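Local coordinates for uncharacterized protein (Neisseria gonorrhoeae, PDB 5V77) that is of unknown function but folds, in each subunit of a dimer, into an all-antiparallel beta sheet without helices, at residues Val17-Ile22 and Leu31-Thr36; Leu75-Ile80 and Ile93-Ile98; Gln86-Ile91 and Lys100-Thr105. All blocks are in the same frame, centred on the assembly; numbering follows the deposited sequence. Where two conformers were deposited one is given.

Contact 1. Residues Val17-Ile22 and Leu31-Thr36; sequences VSLYEI and LTLSFT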
# COMPACT_ATOMS: atom_id res chain seq x y z
N VAL A 17 11.88 8.94 -13.19
CA VAL A 17 12.38 8.03 -12.17
C VAL A 17 11.70 6.67 -12.32
O VAL A 17 10.70 6.52 -13.02
CB VAL A 17 12.17 8.59 -10.76
CG1 VAL A 17 13.02 9.84 -10.56
CG2 VAL A 17 10.70 8.88 -10.56
N SER A 18 12.22 5.69 -11.59
CA SER A 18 11.71 4.32 -11.61
C SER A 18 11.42 3.89 -10.18
O SER A 18 12.35 3.76 -9.38
CB SER A 18 12.73 3.38 -12.26
OG SER A 18 12.24 2.05 -12.27
N LEU A 19 10.14 3.67 -9.87
CA LEU A 19 9.73 3.20 -8.55
C LEU A 19 9.95 1.70 -8.42
O LEU A 19 9.47 0.92 -9.25
CB LEU A 19 8.26 3.53 -8.33
CG LEU A 19 7.62 2.97 -7.05
CD1 LEU A 19 8.19 3.71 -5.86
CD2 LEU A 19 6.13 3.15 -7.13
N TYR A 20 10.67 1.28 -7.38
CA TYR A 20 10.94 -0.14 -7.21
C TYR A 20 10.45 -0.71 -5.89
O TYR A 20 10.51 -1.94 -5.71
CB TYR A 20 12.44 -0.46 -7.37
CG TYR A 20 13.36 0.06 -6.28
CD1 TYR A 20 13.99 1.30 -6.39
CD2 TYR A 20 13.63 -0.70 -5.14
CE1 TYR A 20 14.84 1.77 -5.38
CE2 TYR A 20 14.47 -0.25 -4.13
CZ TYR A 20 15.07 1.00 -4.26
OH TYR A 20 15.92 1.45 -3.27
N GLU A 21 9.95 0.11 -4.97
CA GLU A 21 9.37 -0.46 -3.76
C GLU A 21 8.53 0.57 -3.03
O GLU A 21 8.72 1.78 -3.16
CB GLU A 21 10.46 -1.00 -2.82
CG GLU A 21 11.34 0.08 -2.29
CD GLU A 21 12.37 -0.43 -1.34
OE1 GLU A 21 12.61 -1.65 -1.31
OE2 GLU A 21 12.96 0.39 -0.60
N ILE A 22 7.62 0.05 -2.22
CA ILE A 22 6.71 0.83 -1.39
C ILE A 22 6.71 0.15 -0.03
O ILE A 22 6.33 -1.01 0.07
CB ILE A 22 5.28 0.87 -1.96
CG1 ILE A 22 5.27 1.51 -3.37
CG2 ILE A 22 4.35 1.62 -1.02
CD1 ILE A 22 3.92 1.38 -4.06
N LEU A 31 4.86 5.65 4.91
CA LEU A 31 5.13 4.95 3.66
C LEU A 31 6.31 5.60 2.97
O LEU A 31 6.33 6.83 2.80
CB LEU A 31 3.92 4.98 2.72
CG LEU A 31 2.85 3.92 3.01
CD1 LEU A 31 1.61 4.26 2.21
CD2 LEU A 31 3.38 2.53 2.62
N THR A 32 7.27 4.79 2.54
CA THR A 32 8.41 5.31 1.78
C THR A 32 8.43 4.65 0.41
O THR A 32 8.34 3.42 0.30
CB THR A 32 9.73 5.07 2.52
OG1 THR A 32 9.66 5.69 3.82
CG2 THR A 32 10.92 5.71 1.74
N LEU A 33 8.52 5.48 -0.61
CA LEU A 33 8.63 5.04 -1.99
C LEU A 33 10.07 5.25 -2.42
O LEU A 33 10.60 6.34 -2.22
CB LEU A 33 7.67 5.83 -2.89
CG LEU A 33 6.21 5.40 -2.95
CD1 LEU A 33 5.55 5.49 -1.57
CD2 LEU A 33 5.44 6.27 -3.93
N SER A 34 10.71 4.22 -2.99
CA SER A 34 12.11 4.34 -3.38
C SER A 34 12.26 4.21 -4.88
O SER A 34 11.54 3.43 -5.52
CB SER A 34 12.97 3.30 -2.67
OG SER A 34 12.95 3.55 -1.27
N PHE A 35 13.25 4.93 -5.42
CA PHE A 35 13.38 5.14 -6.85
C PHE A 35 14.83 4.97 -7.30
O PHE A 35 15.76 5.31 -6.56
CB PHE A 35 12.94 6.56 -7.25
CG PHE A 35 11.53 6.89 -6.85
CD1 PHE A 35 11.25 7.37 -5.58
CD2 PHE A 35 10.48 6.73 -7.76
CE1 PHE A 35 9.94 7.69 -5.20
CE2 PHE A 35 9.18 7.05 -7.40
CZ PHE A 35 8.90 7.53 -6.12
N THR A 36 14.99 4.47 -8.52
CA THR A 36 16.24 4.56 -9.27
C THR A 36 16.10 5.59 -10.38
O THR A 36 15.00 6.03 -10.72
CB THR A 36 16.62 3.20 -9.88
OG1 THR A 36 15.58 2.77 -10.77
CG2 THR A 36 16.84 2.15 -8.80
O HOH W 1 13.76 0.67 -10.47
O HOH W 2 11.21 2.39 0.27

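Contact 2. Residues Leu75-Ile80 and Ile93-Ile98; sequences LFIPEI and IDVGII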
# COMPACT_ATOMS: atom_id res chain seq x y z
N LEU A 75 8.46 0.54 -11.85
CA LEU A 75 7.43 1.37 -12.47
C LEU A 75 8.07 2.67 -12.95
O LEU A 75 8.44 3.51 -12.13
CB LEU A 75 6.30 1.62 -11.48
CG LEU A 75 5.08 2.42 -11.95
CD1 LEU A 75 4.30 1.61 -12.98
CD2 LEU A 75 4.19 2.79 -10.76
N PHE A 76 8.16 2.85 -14.25
CA PHE A 76 8.77 4.06 -14.78
C PHE A 76 7.77 5.21 -14.76
O PHE A 76 6.62 5.05 -15.19
CB PHE A 76 9.31 3.78 -16.18
CG PHE A 76 10.24 2.59 -16.22
CD1 PHE A 76 9.95 1.49 -17.01
CD2 PHE A 76 11.37 2.55 -15.42
CE1 PHE A 76 10.79 0.39 -17.03
CE2 PHE A 76 12.21 1.47 -15.43
CZ PHE A 76 11.93 0.39 -16.24
N ILE A 77 8.19 6.35 -14.22
CA ILE A 77 7.31 7.48 -13.93
C ILE A 77 7.89 8.74 -14.57
O ILE A 77 9.00 9.15 -14.23
CB ILE A 77 7.14 7.68 -12.42
CG1 ILE A 77 6.49 6.45 -11.77
CG2 ILE A 77 6.31 8.92 -12.14
CD1 ILE A 77 6.50 6.51 -10.25
N PRO A 78 7.17 9.38 -15.50
CA PRO A 78 7.64 10.67 -16.03
C PRO A 78 7.81 11.75 -14.96
O PRO A 78 8.79 12.50 -15.00
CB PRO A 78 6.56 11.04 -17.05
CG PRO A 78 5.95 9.72 -17.45
CD PRO A 78 5.96 8.91 -16.19
N GLU A 79 6.86 11.85 -14.04
CA GLU A 79 6.90 12.86 -12.98
C GLU A 79 5.82 12.53 -11.96
O GLU A 79 4.90 11.77 -12.25
CB GLU A 79 6.69 14.28 -13.53
CG GLU A 79 5.30 14.49 -14.09
CD GLU A 79 5.19 15.77 -14.90
OE1 GLU A 79 6.04 16.67 -14.71
OE2 GLU A 79 4.26 15.86 -15.73
N ILE A 80 5.96 13.11 -10.77
CA ILE A 80 5.06 12.87 -9.65
C ILE A 80 4.45 14.20 -9.23
O ILE A 80 5.18 15.17 -8.98
CB ILE A 80 5.80 12.19 -8.48
CG1 ILE A 80 6.29 10.81 -8.93
CG2 ILE A 80 4.87 12.07 -7.24
CD1 ILE A 80 7.18 10.10 -7.94
N ILE A 93 0.62 9.61 -8.66
CA ILE A 93 1.36 8.99 -9.74
C ILE A 93 0.33 8.44 -10.72
O ILE A 93 -0.51 7.63 -10.34
CB ILE A 93 2.27 7.86 -9.23
CG1 ILE A 93 3.32 8.41 -8.25
CG2 ILE A 93 2.89 7.11 -10.40
CD1 ILE A 93 4.03 7.34 -7.45
N ASP A 94 0.39 8.89 -11.97
CA ASP A 94 -0.60 8.47 -12.96
C ASP A 94 0.15 7.99 -14.20
O ASP A 94 0.56 8.80 -15.03
CB ASP A 94 -1.57 9.60 -13.28
CG ASP A 94 -2.76 9.15 -14.13
OD1 ASP A 94 -2.67 8.10 -14.80
OD2 ASP A 94 -3.78 9.87 -14.12
N VAL A 95 0.36 6.68 -14.30
CA VAL A 95 1.06 6.08 -15.44
C VAL A 95 0.28 4.87 -15.93
O VAL A 95 0.84 3.79 -16.16
CB VAL A 95 2.50 5.69 -15.07
CG1 VAL A 95 3.31 6.94 -14.82
CG2 VAL A 95 2.53 4.80 -13.84
N GLY A 96 -1.02 5.05 -16.11
CA GLY A 96 -1.88 3.92 -16.41
C GLY A 96 -2.29 3.32 -15.09
O GLY A 96 -3.45 3.42 -14.68
N ILE A 97 -1.33 2.72 -14.40
CA ILE A 97 -1.48 2.46 -12.98
C ILE A 97 -1.55 3.80 -12.25
O ILE A 97 -0.87 4.76 -12.63
CB ILE A 97 -0.31 1.59 -12.50
CG1 ILE A 97 -0.42 0.19 -13.12
CG2 ILE A 97 -0.22 1.54 -10.99
CD1 ILE A 97 0.90 -0.41 -13.47
N ILE A 98 -2.39 3.89 -11.23
CA ILE A 98 -2.54 5.11 -10.45
C ILE A 98 -2.22 4.82 -8.99
O ILE A 98 -2.72 3.84 -8.42
CB ILE A 98 -3.96 5.70 -10.59
CG1 ILE A 98 -4.18 6.12 -12.04
CG2 ILE A 98 -4.15 6.87 -9.64
CD1 ILE A 98 -5.40 6.98 -12.26
O HOH W 3 2.33 10.94 -12.67

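Contact 3. Residues Gln86-Ile91 and Lys100-Thr105; sequences QFYSEI and KISAET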
# COMPACT_ATOMS: atom_id res chain seq x y z
N GLN A 86 -3.39 22.80 3.68
CA GLN A 86 -3.07 23.48 4.93
C GLN A 86 -2.50 22.52 5.96
O GLN A 86 -1.55 22.87 6.67
CB GLN A 86 -4.31 24.18 5.50
CG GLN A 86 -4.01 24.87 6.82
CD GLN A 86 -5.14 25.74 7.31
OE1 GLN A 86 -6.31 25.49 7.02
NE2 GLN A 86 -4.80 26.78 8.07
N PHE A 87 -3.05 21.31 6.05
CA PHE A 87 -2.65 20.38 7.10
C PHE A 87 -2.06 19.07 6.61
O PHE A 87 -1.69 18.24 7.44
CB PHE A 87 -3.85 20.05 8.00
CG PHE A 87 -4.36 21.23 8.78
CD1 PHE A 87 -3.60 21.79 9.79
CD2 PHE A 87 -5.61 21.75 8.52
CE1 PHE A 87 -4.07 22.87 10.52
CE2 PHE A 87 -6.09 22.83 9.24
CZ PHE A 87 -5.31 23.39 10.24
N TYR A 88 -1.97 18.85 5.30
CA TYR A 88 -1.44 17.59 4.79
C TYR A 88 -1.01 17.80 3.34
O TYR A 88 -1.24 18.86 2.75
CB TYR A 88 -2.47 16.47 4.92
CG TYR A 88 -3.59 16.56 3.90
CD1 TYR A 88 -4.68 17.40 4.11
CD2 TYR A 88 -3.57 15.79 2.74
CE1 TYR A 88 -5.70 17.48 3.18
CE2 TYR A 88 -4.58 15.87 1.81
CZ TYR A 88 -5.65 16.71 2.03
OH TYR A 88 -6.66 16.79 1.10
N SER A 89 -0.39 16.76 2.77
CA SER A 89 0.03 16.80 1.38
C SER A 89 -0.37 15.50 0.69
O SER A 89 -0.69 14.50 1.34
CB SER A 89 1.55 17.03 1.26
OG SER A 89 1.91 18.32 1.78
N GLU A 90 -0.34 15.52 -0.64
CA GLU A 90 -0.73 14.36 -1.44
C GLU A 90 0.20 14.24 -2.64
O GLU A 90 0.51 15.25 -3.28
CB GLU A 90 -2.19 14.50 -1.91
CG GLU A 90 -2.72 13.28 -2.66
CD GLU A 90 -4.14 13.49 -3.16
OE1 GLU A 90 -4.68 14.58 -2.92
OE2 GLU A 90 -4.70 12.57 -3.79
N ILE A 91 0.64 13.02 -2.94
CA ILE A 91 1.32 12.75 -4.20
C ILE A 91 0.38 11.93 -5.08
O ILE A 91 -0.37 11.08 -4.58
CB ILE A 91 2.67 12.03 -4.04
CG1 ILE A 91 2.56 10.80 -3.14
CG2 ILE A 91 3.74 13.00 -3.52
CD1 ILE A 91 3.80 9.92 -3.23
N LYS A 100 -2.10 7.06 -5.30
CA LYS A 100 -2.37 8.31 -4.60
C LYS A 100 -2.06 8.09 -3.13
O LYS A 100 -2.50 7.09 -2.55
CB LYS A 100 -3.83 8.76 -4.74
CG LYS A 100 -4.29 9.13 -6.14
CD LYS A 100 -5.69 9.76 -6.08
CE LYS A 100 -6.22 10.10 -7.46
NZ LYS A 100 -7.59 10.69 -7.40
N ILE A 101 -1.29 9.00 -2.53
CA ILE A 101 -1.00 8.91 -1.11
C ILE A 101 -1.19 10.28 -0.50
O ILE A 101 -0.61 11.26 -0.98
CB ILE A 101 0.44 8.44 -0.82
CG1 ILE A 101 0.69 7.09 -1.50
CG2 ILE A 101 0.64 8.31 0.70
CD1 ILE A 101 2.14 6.60 -1.42
N SER A 102 -1.98 10.35 0.57
CA SER A 102 -2.14 11.55 1.38
C SER A 102 -1.55 11.29 2.75
O SER A 102 -1.74 10.22 3.33
CB SER A 102 -3.62 11.94 1.51
OG SER A 102 -4.14 12.40 0.27
N ALA A 103 -0.81 12.27 3.28
CA ALA A 103 -0.09 12.09 4.54
C ALA A 103 0.14 13.46 5.15
O ALA A 103 0.18 14.47 4.44
CB ALA A 103 1.25 11.37 4.32
N GLU A 104 0.28 13.49 6.48
CA GLU A 104 0.43 14.78 7.15
C GLU A 104 1.65 15.54 6.63
O GLU A 104 1.58 16.76 6.44
CB GLU A 104 0.52 14.60 8.67
CG GLU A 104 0.60 15.89 9.47
CD GLU A 104 0.31 15.66 10.94
OE1 GLU A 104 0.06 16.65 11.68
OE2 GLU A 104 0.30 14.47 11.33
N THR A 105 2.76 14.85 6.40
CA THR A 105 3.94 15.48 5.81
C THR A 105 4.48 14.59 4.72
O THR A 105 4.41 13.36 4.82
CB THR A 105 5.05 15.75 6.86
OG1 THR A 105 5.59 14.52 7.31
CG2 THR A 105 4.49 16.48 8.06
O HOH W 4 -1.00 18.65 9.86
O HOH W 5 2.04 18.69 4.40
O HOH W 6 -4.55 10.28 -1.51

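Contact 1. Residues Val17-Ile22 and Leu31-Thr36
L19 lays a methyl over one face of the F35 ring: CD1 of L19 is 4.1 Å from the centroid of the F35 ring and 23° off its normal, a CH-pi contact displaced toward the rim. V17 reaches the same ring from another direction, its CG2 lying 3.5 Å from CD2 of F35. The same CD1 of L19 also meets L33, at 3.7 Å from its CB, so this one methyl bridges two residues of the opposite strand. Farther on, I22 and L33 lie side by side and point the same way, with I22 CG1 4.0 Å from L33 CG. Branched aliphatics and a phenylalanine suit this face, which F73, I77 and I99 help to cover.

S18, E21, S34 and T36 occupy the other face. Y20 joins them: its CG lies between the backbone N and the carbonyl carbon (chi1 69°), and the ring runs obliquely past S34, CZ 3.5 Å from S34 CB. Two waters tie the hydroxyls together, one joining S18 OG to T36 OG1, the other S34 OG to E21 OE2 and T32 O.

The backbones pair antiparallel through T36 N to S18 O (2.9 Å) and Y20 N to S34 O (3.0 Å). The psi of -6° at Y20 breaks the pleat, consistent with a beta bulge. The chemistry thus separates the faces of this hairpin: the V17, L19, F35 and L33 side is apolar and buried, whereas the S18, E21, S34 and T36 side carries two bridging waters.

Contact 2. Residues Leu75-Ile80 and Ile93-Ile98
The hairpin of strands 75-84 and 89-94 opens out here, and its two chains meet through apolar side chains, without a direct hydrogen bond. L75 and V95 reach toward each other tip to tip, L75 CD1 lying 3.7 Å from V95 CG2 and 4.0 Å from I97 CD1. The second V95 branch, CG1, anti to the carbonyl carbon (chi1 -68°), rests 3.6 Å from P78 CD.

I77 and I93 cross at about a right angle, with I77 CD1 3.7 Å from I93 CG2, while I80 lies alongside I93 and points the same way. Beta-branched isoleucine suits extended backbone and offers two arms at CB: I93 turns CG2 to I77 and CG1 to I80. F35 and L33 extend the core. Where the backbones part, a water bridges them, donating to E79 O and accepting from D94 N.

V95 and I97 are presented by a tight reversal: V95 N bonds to I97 O at 2.8 Å, and I97 N returns a weak bond to V95 O. At G96 (phi 86°, psi -69°) a side chain would collide with the preceding carbonyl oxygen, so glycine fits. These angles are those of a classic gamma turn, at the tip of the hairpin of strands 89-94 and 98-103, packed against strand 75-84.

Contact 3. Residues Gln86-Ile91 and Lys100-Thr105
S89 and A103 bond through both of their backbone groups, as do I91 and I101, giving two antiparallel hydrogen-bonded pairs. S89 N to A103 O is 2.9 Å and nearly straight at 175°. Between the pairs E90 and S102 form a non-hydrogen-bonded pair, and CA of E90 approaches I101 O at 3.1 Å in a CA-H...O contact.

Apolar packing lies on the face of I91 and I101. Their side chains run side by side, I91 CG1 3.9 Å from I101 CB, and L33 and F55 continue this buried layer, where beta-branched residues suit extended backbone. S89 shares this face, its OG joined by a water to E104 O.

E90 and S102 take the other face. E90 CG, anti to the backbone N (chi1 -175°), passes 3.4 Å from S102 OG, and the carboxylate continues beside the aliphatic part of K100. E90 OE2 and K100 NZ remain 5.0 Å apart, too far for a salt bridge, though their charges may attract. Y88 CE2 lies 3.8 Å from S102 OG, at a slant to the ring, which also stacks with Y85.

E104 and T105 both face S50, a classic beta bulge against strand 43-58, at the corner that follows this antiparallel hairpin.

Overall arrangement
All three contacts belong to one antiparallel sheet. Contacts 1 and 2 have centres about 11 Å apart and share a strand boundary, with L19 O 2.8 Å from L75 N and V17 O 2.8 Å from I77 N, probable hydrogen bonds. Contacts 2 and 3 both use strand 89-94, one at each end, their centres about 18 Å apart; I80 CG2 meets I91 CB at 3.9 Å. Contact 3 returns to contact 1, about 17 Å between centres, where L33 CD1 touches I101 CD1 at 3.6 Å. These contacts bring F35, L33, I80, I91 and I101 together in a common apolar interior. Toward the second subunit, I22 of contact 1 packs on F24 of that subunit.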